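Local coordinates for bifunctional protein PutA (Bradyrhizobium diazoefficiens, PDB 6BSN), which probably oxidises proline to glutamate in two steps, pairing an FAD-dependent proline dehydrogenase with an NAD-dependent aldehyde dehydrogenase in a single polypeptide, at residues A[340-345]-A[374-379]; A[368-373]-A[489-494]. The protein carries 1 engineered substitution. All coordinates share one frame; numbering follows the deposited sequence.

Contact 1 of 2, residues A[340-345]-A[374-379]; sequences VRLVKG and LNYVAC. With FDA (dihydroflavine-adenine dinucleotide), chain C.
Lys344 NZ is held by three groups while its chain runs past the ring of Tyr376: it donates to O2A of the flavin dinucleotide's pyrophosphate at 2.8 Å, makes a salt bridge to Asp373 and bonds to Thr401. The long, extended lysine crosses the tyrosine at about a right angle, with Lys344 CG 3.4 Å from Tyr376 CD1 and CE over one ring face, offset toward the rim; any cation-pi attraction from the distant ammonium is weak at most. Leu342 covers the opposite face, its CD2 lying 3.7 Å from the Tyr376 centroid and nearly on the ring normal, a CH-pi contact. Aliphatic carbons thus cover both faces of the ring, which limits how far it can tilt. With CG anti to the backbone N (chi1 -173°), Tyr376 reaches from its helix to the strand, where OH donates to Leu342 O at 2.9 Å, coming from above the carbonyl plane. A tyrosine suits this buried place because its ring fills the apolar layer while its hydroxyl meets a strand carbonyl.

This is the interior of a beta-alpha-beta crossover in the proline dehydrogenase barrel: strand 340-343 and helix 374-379 run nearly antiparallel (159°), their axes 9.4 Å apart. Leu342 CD2 also packs on Cys379 CB at 3.8 Å, one turn farther along the helix. On the strand's other side, Val343 lies against the flavin ring system, and C6 of the flavin lies over one face of the Arg341 guanidinium, toward its rim. Beyond Lys344, Gly345 adopts backbone angles at which a CB would jam against the preceding carbonyl, and Gly345 O accepts a hydrogen bond from the ribose hydroxyl O2B of the cofactor at 2.6 Å.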
loop_
_atom_site.group_PDB
_atom_site.type_symbol
_atom_site.label_atom_id
_atom_site.label_comp_id
_atom_site.label_asym_id
_atom_site.label_seq_id
_atom_site.Cartn_x
_atom_site.Cartn_y
_atom_site.Cartn_z
ATOM N N VAL A 340 -34.806 23.661 37.614
ATOM C CA VAL A 340 -33.663 22.791 37.314
ATOM C C VAL A 340 -33.246 23.019 35.869
ATOM O O VAL A 340 -34.045 22.807 34.951
ATOM C CB VAL A 340 -34.027 21.326 37.574
ATOM C CG1 VAL A 340 -32.924 20.358 37.132
ATOM C CG2 VAL A 340 -34.356 21.184 39.036
ATOM N N ARG A 341 -32.002 23.447 35.667
ATOM C CA ARG A 341 -31.496 23.793 34.344
ATOM C C ARG A 341 -30.756 22.608 33.737
ATOM O O ARG A 341 -29.820 22.079 34.344
ATOM C CB ARG A 341 -30.559 25.002 34.405
ATOM C CG ARG A 341 -29.988 25.356 33.032
ATOM C CD ARG A 341 -28.731 26.239 33.118
ATOM N NE ARG A 341 -29.025 27.449 33.861
ATOM C CZ ARG A 341 -28.179 28.024 34.693
ATOM N NH1 ARG A 341 -26.961 27.523 34.893
ATOM N NH2 ARG A 341 -28.560 29.106 35.326
ATOM N N LEU A 342 -31.161 22.205 32.533
ATOM C CA LEU A 342 -30.476 21.143 31.797
ATOM C C LEU A 342 -29.593 21.777 30.731
ATOM O O LEU A 342 -30.095 22.496 29.863
ATOM C CB LEU A 342 -31.464 20.157 31.167
ATOM C CG LEU A 342 -30.816 18.872 30.611
ATOM C CD1 LEU A 342 -30.261 17.960 31.752
ATOM C CD2 LEU A 342 -31.796 18.129 29.694
ATOM N N VAL A 343 -28.282 21.526 30.811
ATOM C CA VAL A 343 -27.316 21.978 29.819
ATOM C C VAL A 343 -26.604 20.755 29.249
ATOM O O VAL A 343 -26.689 19.654 29.790
ATOM C CB VAL A 343 -26.284 22.961 30.401
ATOM C CG1 VAL A 343 -26.971 24.136 31.080
ATOM C CG2 VAL A 343 -25.334 22.206 31.380
ATOM N N LYS A 344 -25.868 20.962 28.158
ATOM C CA LYS A 344 -25.075 19.829 27.696
ATOM C C LYS A 344 -23.782 19.716 28.494
ATOM O O LYS A 344 -23.510 18.664 29.084
ATOM C CB LYS A 344 -24.840 19.918 26.188
ATOM C CG LYS A 344 -26.184 19.710 25.446
ATOM C CD LYS A 344 -26.074 19.811 23.932
ATOM C CE LYS A 344 -27.462 19.824 23.336
ATOM N NZ LYS A 344 -27.414 19.934 21.861
ATOM N N GLY A 345 -23.028 20.806 28.614
ATOM C CA GLY A 345 -21.836 20.785 29.447
ATOM C C GLY A 345 -20.688 21.599 28.897
ATOM O O GLY A 345 -20.292 21.432 27.733
ATOM N N LEU A 374 -28.258 12.821 22.301
ATOM C CA LEU A 374 -29.203 11.767 22.653
ATOM C C LEU A 374 -29.573 11.831 24.127
ATOM O O LEU A 374 -30.757 11.803 24.491
ATOM C CB LEU A 374 -28.590 10.398 22.342
ATOM C CG LEU A 374 -29.518 9.205 22.189
ATOM C CD1 LEU A 374 -30.230 9.311 20.862
ATOM C CD2 LEU A 374 -28.700 7.944 22.252
ATOM N N ASN A 375 -28.560 11.875 24.995
ATOM C CA ASN A 375 -28.821 11.907 26.428
ATOM C C ASN A 375 -29.536 13.186 26.844
ATOM O O ASN A 375 -30.304 13.174 27.816
ATOM C CB ASN A 375 -27.514 11.773 27.206
ATOM C CG ASN A 375 -27.723 11.120 28.549
ATOM O OD1 ASN A 375 -28.432 10.129 28.645
ATOM N ND2 ASN A 375 -27.126 11.679 29.595
ATOM N N TYR A 376 -29.287 14.294 26.140
ATOM C CA TYR A 376 -29.953 15.543 26.487
ATOM C C TYR A 376 -31.446 15.426 26.244
ATOM O O TYR A 376 -32.254 15.875 27.066
ATOM C CB TYR A 376 -29.361 16.715 25.698
ATOM C CG TYR A 376 -29.881 18.077 26.137
ATOM C CD1 TYR A 376 -29.122 18.894 26.968
ATOM C CD2 TYR A 376 -31.122 18.549 25.699
ATOM C CE1 TYR A 376 -29.591 20.139 27.378
ATOM C CE2 TYR A 376 -31.609 19.782 26.104
ATOM C CZ TYR A 376 -30.837 20.580 26.943
ATOM O OH TYR A 376 -31.312 21.809 27.346
ATOM N N VAL A 377 -31.838 14.808 25.129
ATOM C CA VAL A 377 -33.269 14.688 24.869
ATOM C C VAL A 377 -33.906 13.687 25.835
ATOM O O VAL A 377 -34.996 13.928 26.362
ATOM C CB VAL A 377 -33.515 14.339 23.394
ATOM C CG1 VAL A 377 -34.963 13.903 23.173
ATOM C CG2 VAL A 377 -33.139 15.546 22.509
ATOM N N ALA A 378 -33.228 12.567 26.111
ATOM C CA ALA A 378 -33.734 11.639 27.125
ATOM C C ALA A 378 -33.885 12.331 28.486
ATOM O O ALA A 378 -34.914 12.183 29.157
ATOM C CB ALA A 378 -32.825 10.408 27.223
ATOM N N CYS A 379 -32.872 13.102 28.912
ATOM C CA CYS A 379 -32.972 13.828 30.180
ATOM C C CYS A 379 -34.075 14.883 30.132
ATOM O O CYS A 379 -34.796 15.087 31.119
ATOM C CB CYS A 379 -31.633 14.470 30.531
ATOM S SG CYS A 379 -30.365 13.295 31.080
HETATM P PA FDA C . -24.335 22.409 20.818
HETATM O O1A FDA C . -23.527 22.809 19.551
HETATM O O2A FDA C . -25.542 21.662 20.695
HETATM O O5B FDA C . -23.695 21.452 21.751
HETATM C C5B FDA C . -22.349 21.678 22.151
HETATM C C4B FDA C . -21.986 20.759 23.314
HETATM O O4B FDA C . -21.897 19.414 22.928
HETATM C C3B FDA C . -20.671 21.027 23.974
HETATM O O3B FDA C . -20.760 22.096 24.821
HETATM C C2B FDA C . -20.426 19.762 24.692
HETATM O O2B FDA C . -21.096 19.751 25.908
HETATM C C1B FDA C . -21.009 18.748 23.763
HETATM N N9A FDA C . -20.022 18.065 22.943
HETATM C C8A FDA C . -19.216 18.587 21.941
HETATM N N7A FDA C . -18.449 17.623 21.454
HETATM C C5A FDA C . -18.720 16.430 22.120
HETATM C C6A FDA C . -18.245 15.134 22.041
HETATM N N6A FDA C . -17.232 14.786 21.084
HETATM N N1A FDA C . -18.733 14.182 22.850
HETATM C C2A FDA C . -19.683 14.455 23.767
HETATM N N3A FDA C . -20.175 15.720 23.863
HETATM C C4A FDA C . -19.728 16.697 23.077
HETATM N N1 FDA C . -22.520 24.403 31.007
HETATM C C2 FDA C . -22.096 23.741 32.200
HETATM O O2 FDA C . -21.194 22.715 32.065
HETATM N N3 FDA C . -22.599 24.143 33.466
HETATM C C4 FDA C . -23.525 25.204 33.542
HETATM O O4 FDA C . -24.035 25.613 34.746
HETATM C C4X FDA C . -23.971 25.885 32.294
HETATM N N5 FDA C . -24.882 26.992 32.368
HETATM C C5X FDA C . -25.446 27.497 31.125
HETATM C C6 FDA C . -26.548 28.511 31.194
HETATM C C7 FDA C . -27.139 28.943 29.976
HETATM C C7M FDA C . -28.247 29.959 30.029
HETATM C C8 FDA C . -26.691 28.425 28.713
HETATM C C8M FDA C . -27.299 28.864 27.403
HETATM C C9 FDA C . -25.651 27.473 28.663
HETATM C C9A FDA C . -25.024 27.011 29.922
HETATM N N10 FDA C . -23.897 26.102 29.862
HETATM C C10 FDA C . -23.475 25.483 31.084
HETATM C "C1'" FDA C . -23.162 25.815 28.616
HETATM C "C2'" FDA C . -23.669 24.537 27.971
HETATM O "O2'" FDA C . -23.350 23.444 28.757
HETATM C "C3'" FDA C . -23.074 24.352 26.585
HETATM O "O3'" FDA C . -21.717 24.333 26.746
HETATM C "C4'" FDA C . -23.388 25.430 25.545
HETATM O "O4'" FDA C . -24.613 26.029 25.804
HETATM C "C5'" FDA C . -23.428 24.842 24.139
HETATM O "O5'" FDA C . -24.328 23.753 24.071
HETATM P P FDA C . -25.581 23.689 23.063
HETATM O O1P FDA C . -26.808 22.798 23.435
HETATM O O2P FDA C . -25.843 25.224 22.876
HETATM O O3P FDA C . -24.783 23.573 21.636
#

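Contact 2 of 2, residues A[368-373]-A[489-494]; sequences RKAMTD and DAIVRP. With FDA (dihydroflavine-adenine dinucleotide), chain C; SO4 (sulfate ion), chain I.
Ala490 offers its carbonyl near the end of helix 487-491 to Arg368, whose NH2 donates to Ala490 O at 2.8 Å from well above the carbonyl plane. The same NH2 makes an almost straight bond (172°) to O3 of a sulfate ion, 2.7 Å away, so one nitrogen joins the helix end to the anion. A bend at chi3 (63°) turns the guanidinium so that its edge faces the sulfate, to which NE also donates. The ion, probably from the crystallisation liquor, sits at the N-terminal end of helix 369-385, where Ala370 N bonds to its O4 at 2.8 Å; the helix dipole would be expected to add to the attraction. The methyl of Ala490 meets its counterpart on helix 369-385, Ala490 CB lying 4.0 Å from Ala370 CB, and these two small residues let the backbones come close, with CA atoms 6.6 Å apart.

Ile491 follows, and its branched chain does most of the apolar work. CG1 touches Ala370 CB at 3.7 Å and lies over one face of the Arg368 guanidinium, while CD1 meets Met371 SD at 3.5 Å. Met371, folded at chi2 and chi3, crosses the isoleucine at about a right angle; the folded, unbranched chain fits its sulfur between Ile491 and helix 18-28. Val492 then takes a positive phi and ends the helical turn, after which Arg493 and Pro494 lead the chain off, Arg368 NH1 bonding farther on to Ala496 O.

The far side of helix 369-385 serves the cofactor, Thr372 OG1 donating to adenine N3A at 2.8 Å. Helix 487-491 lies outside it, across the helix from the barrel strands, with helix 18-28 filling the corner: Ile491 and Pro494 rest on Leu26, Met371 on Ile21 and Ala22.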
loop_
_atom_site.group_PDB
_atom_site.type_symbol
_atom_site.label_atom_id
_atom_site.label_comp_id
_atom_site.label_asym_id
_atom_site.label_seq_id
_atom_site.Cartn_x
_atom_site.Cartn_y
_atom_site.Cartn_z
ATOM N N ARG A 368 -18.784 11.087 22.004
ATOM C CA ARG A 368 -19.401 11.439 20.733
ATOM C C ARG A 368 -20.496 12.452 20.994
ATOM O O ARG A 368 -21.335 12.257 21.880
ATOM C CB ARG A 368 -19.980 10.211 20.018
ATOM C CG ARG A 368 -18.917 9.419 19.296
ATOM C CD ARG A 368 -19.540 8.416 18.335
ATOM N NE ARG A 368 -20.321 9.033 17.260
ATOM C CZ ARG A 368 -20.999 8.337 16.345
ATOM N NH1 ARG A 368 -20.984 7.003 16.370
ATOM N NH2 ARG A 368 -21.688 8.968 15.400
ATOM N N LYS A 369 -20.462 13.535 20.224
ATOM C CA LYS A 369 -21.427 14.613 20.358
ATOM C C LYS A 369 -22.868 14.108 20.280
ATOM O O LYS A 369 -23.731 14.539 21.062
ATOM C CB LYS A 369 -21.157 15.644 19.262
ATOM C CG LYS A 369 -21.382 17.083 19.665
ATOM C CD LYS A 369 -22.824 17.442 19.543
ATOM C CE LYS A 369 -23.025 18.947 19.505
ATOM N NZ LYS A 369 -24.449 19.188 19.157
ATOM N N ALA A 370 -23.154 13.212 19.328
ATOM C CA ALA A 370 -24.521 12.700 19.186
ATOM C C ALA A 370 -24.977 11.958 20.434
ATOM O O ALA A 370 -26.183 11.889 20.698
ATOM C CB ALA A 370 -24.644 11.781 17.961
ATOM N N MET A 371 -24.037 11.387 21.204
ATOM C CA MET A 371 -24.399 10.748 22.471
ATOM C C MET A 371 -24.829 11.789 23.513
ATOM O O MET A 371 -25.812 11.586 24.237
ATOM C CB MET A 371 -23.235 9.887 22.985
ATOM C CG MET A 371 -23.112 8.492 22.336
ATOM S SD MET A 371 -24.574 7.431 22.586
ATOM C CE MET A 371 -24.526 7.084 24.344
ATOM N N THR A 372 -24.121 12.914 23.596
ATOM C CA THR A 372 -24.589 13.997 24.457
ATOM C C THR A 372 -25.965 14.477 24.026
ATOM O O THR A 372 -26.861 14.651 24.862
ATOM C CB THR A 372 -23.588 15.147 24.451
ATOM O OG1 THR A 372 -22.425 14.725 25.149
ATOM C CG2 THR A 372 -24.165 16.405 25.108
ATOM N N ASP A 373 -26.165 14.653 22.721
ATOM C CA ASP A 373 -27.456 15.129 22.221
ATOM C C ASP A 373 -28.560 14.110 22.484
ATOM O O ASP A 373 -29.674 14.483 22.864
ATOM C CB ASP A 373 -27.361 15.455 20.728
ATOM C CG ASP A 373 -26.589 16.726 20.455
ATOM O OD1 ASP A 373 -25.999 16.837 19.366
ATOM O OD2 ASP A 373 -26.530 17.603 21.342
ATOM N N ASP A 489 -29.708 8.559 14.556
ATOM C CA ASP A 489 -29.328 8.252 13.183
ATOM C C ASP A 489 -27.838 8.416 12.943
ATOM O O ASP A 489 -27.300 7.821 12.005
ATOM C CB ASP A 489 -30.114 9.142 12.219
ATOM C CG ASP A 489 -31.598 8.801 12.187
ATOM O OD1 ASP A 489 -31.953 7.647 12.518
ATOM O OD2 ASP A 489 -32.405 9.685 11.832
ATOM N N ALA A 490 -27.163 9.220 13.756
ATOM C CA ALA A 490 -25.716 9.360 13.636
ATOM C C ALA A 490 -24.980 8.250 14.367
ATOM O O ALA A 490 -23.864 7.892 13.971
ATOM C CB ALA A 490 -25.276 10.720 14.166
ATOM N N ILE A 491 -25.575 7.709 15.433
ATOM C CA ILE A 491 -24.942 6.646 16.216
ATOM C C ILE A 491 -25.250 5.266 15.644
ATOM O O ILE A 491 -24.392 4.386 15.665
ATOM C CB ILE A 491 -25.378 6.739 17.693
ATOM C CG1 ILE A 491 -24.945 8.066 18.302
ATOM C CG2 ILE A 491 -24.781 5.597 18.503
ATOM C CD1 ILE A 491 -25.789 8.446 19.496
ATOM N N VAL A 492 -26.475 5.079 15.155
ATOM C CA VAL A 492 -27.035 3.841 14.601
ATOM C C VAL A 492 -26.924 2.646 15.554
ATOM O O VAL A 492 -27.946 2.045 15.905
ATOM C CB VAL A 492 -26.453 3.532 13.195
ATOM C CG1 VAL A 492 -26.402 4.800 12.337
ATOM C CG2 VAL A 492 -25.080 2.819 13.207
ATOM N N ARG A 493 -25.714 2.305 16.014
ATOM C CA ARG A 493 -25.507 1.067 16.758
ATOM C C ARG A 493 -24.820 1.328 18.095
ATOM O O ARG A 493 -23.863 2.111 18.161
ATOM C CB ARG A 493 -24.667 0.063 15.936
ATOM N N PRO A 494 -25.240 0.631 19.159
ATOM C CA PRO A 494 -24.682 0.913 20.494
ATOM C C PRO A 494 -23.173 0.759 20.570
ATOM O O PRO A 494 -22.506 1.536 21.272
ATOM C CB PRO A 494 -25.400 -0.107 21.387
ATOM C CG PRO A 494 -26.635 -0.480 20.634
ATOM C CD PRO A 494 -26.241 -0.449 19.195
HETATM P PA FDA C . -24.335 22.409 20.818
HETATM O O1A FDA C . -23.527 22.809 19.551
HETATM O O2A FDA C . -25.542 21.662 20.695
HETATM O O5B FDA C . -23.695 21.452 21.751
HETATM C C5B FDA C . -22.349 21.678 22.151
HETATM C C4B FDA C . -21.986 20.759 23.314
HETATM O O4B FDA C . -21.897 19.414 22.928
HETATM C C3B FDA C . -20.671 21.027 23.974
HETATM O O3B FDA C . -20.760 22.096 24.821
HETATM C C2B FDA C . -20.426 19.762 24.692
HETATM O O2B FDA C . -21.096 19.751 25.908
HETATM C C1B FDA C . -21.009 18.748 23.763
HETATM N N9A FDA C . -20.022 18.065 22.943
HETATM C C8A FDA C . -19.216 18.587 21.941
HETATM N N7A FDA C . -18.449 17.623 21.454
HETATM C C5A FDA C . -18.720 16.430 22.120
HETATM C C6A FDA C . -18.245 15.134 22.041
HETATM N N6A FDA C . -17.232 14.786 21.084
HETATM N N1A FDA C . -18.733 14.182 22.850
HETATM C C2A FDA C . -19.683 14.455 23.767
HETATM N N3A FDA C . -20.175 15.720 23.863
HETATM C C4A FDA C . -19.728 16.697 23.077
HETATM N N1 FDA C . -22.520 24.403 31.007
HETATM C C2 FDA C . -22.096 23.741 32.200
HETATM O O2 FDA C . -21.194 22.715 32.065
HETATM N N3 FDA C . -22.599 24.143 33.466
HETATM C C4 FDA C . -23.525 25.204 33.542
HETATM O O4 FDA C . -24.035 25.613 34.746
HETATM C C4X FDA C . -23.971 25.885 32.294
HETATM N N5 FDA C . -24.882 26.992 32.368
HETATM C C5X FDA C . -25.446 27.497 31.125
HETATM C C6 FDA C . -26.548 28.511 31.194
HETATM C C7 FDA C . -27.139 28.943 29.976
HETATM C C7M FDA C . -28.247 29.959 30.029
HETATM C C8 FDA C . -26.691 28.425 28.713
HETATM C C8M FDA C . -27.299 28.864 27.403
HETATM C C9 FDA C . -25.651 27.473 28.663
HETATM C C9A FDA C . -25.024 27.011 29.922
HETATM N N10 FDA C . -23.897 26.102 29.862
HETATM C C10 FDA C . -23.475 25.483 31.084
HETATM C "C1'" FDA C . -23.162 25.815 28.616
HETATM C "C2'" FDA C . -23.669 24.537 27.971
HETATM O "O2'" FDA C . -23.350 23.444 28.757
HETATM C "C3'" FDA C . -23.074 24.352 26.585
HETATM O "O3'" FDA C . -21.717 24.333 26.746
HETATM C "C4'" FDA C . -23.388 25.430 25.545
HETATM O "O4'" FDA C . -24.613 26.029 25.804
HETATM C "C5'" FDA C . -23.428 24.842 24.139
HETATM O "O5'" FDA C . -24.328 23.753 24.071
HETATM P P FDA C . -25.581 23.689 23.063
HETATM O O1P FDA C . -26.808 22.798 23.435
HETATM O O2P FDA C . -25.843 25.224 22.876
HETATM O O3P FDA C . -24.783 23.573 21.636
HETATM S S SO4 I . -20.898 12.635 16.256
HETATM O O1 SO4 I . -21.482 13.952 16.046
HETATM O O2 SO4 I . -19.446 12.661 16.090
HETATM O O3 SO4 I . -21.471 11.701 15.282
HETATM O O4 SO4 I . -21.215 12.148 17.598
#

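Overall arrangement
The two contacts, with centres 14 Å apart, share helix 369-385 and interlock along the chain: 340-345 comes first, then 368-373, directly followed by 374-379, and 489-494 last. Contact 1 joins the helix inward to strand 338-343 of the parallel barrel sheet; contact 2 joins the start of the same helix outward to helix 487-491. They meet where Lys344 packs on Thr372 and where Leu374 CD2 lies 4.0 Å from Ile491 CD1. Both border the flavin dinucleotide: contact 1 lines its isoalloxazine, ribose and pyrophosphate, and 368-373 its adenine, and through Lys369 the pyrophosphate as well. One barrel helix therefore backs the cofactor site on one side and carries helix 487-491 on the other.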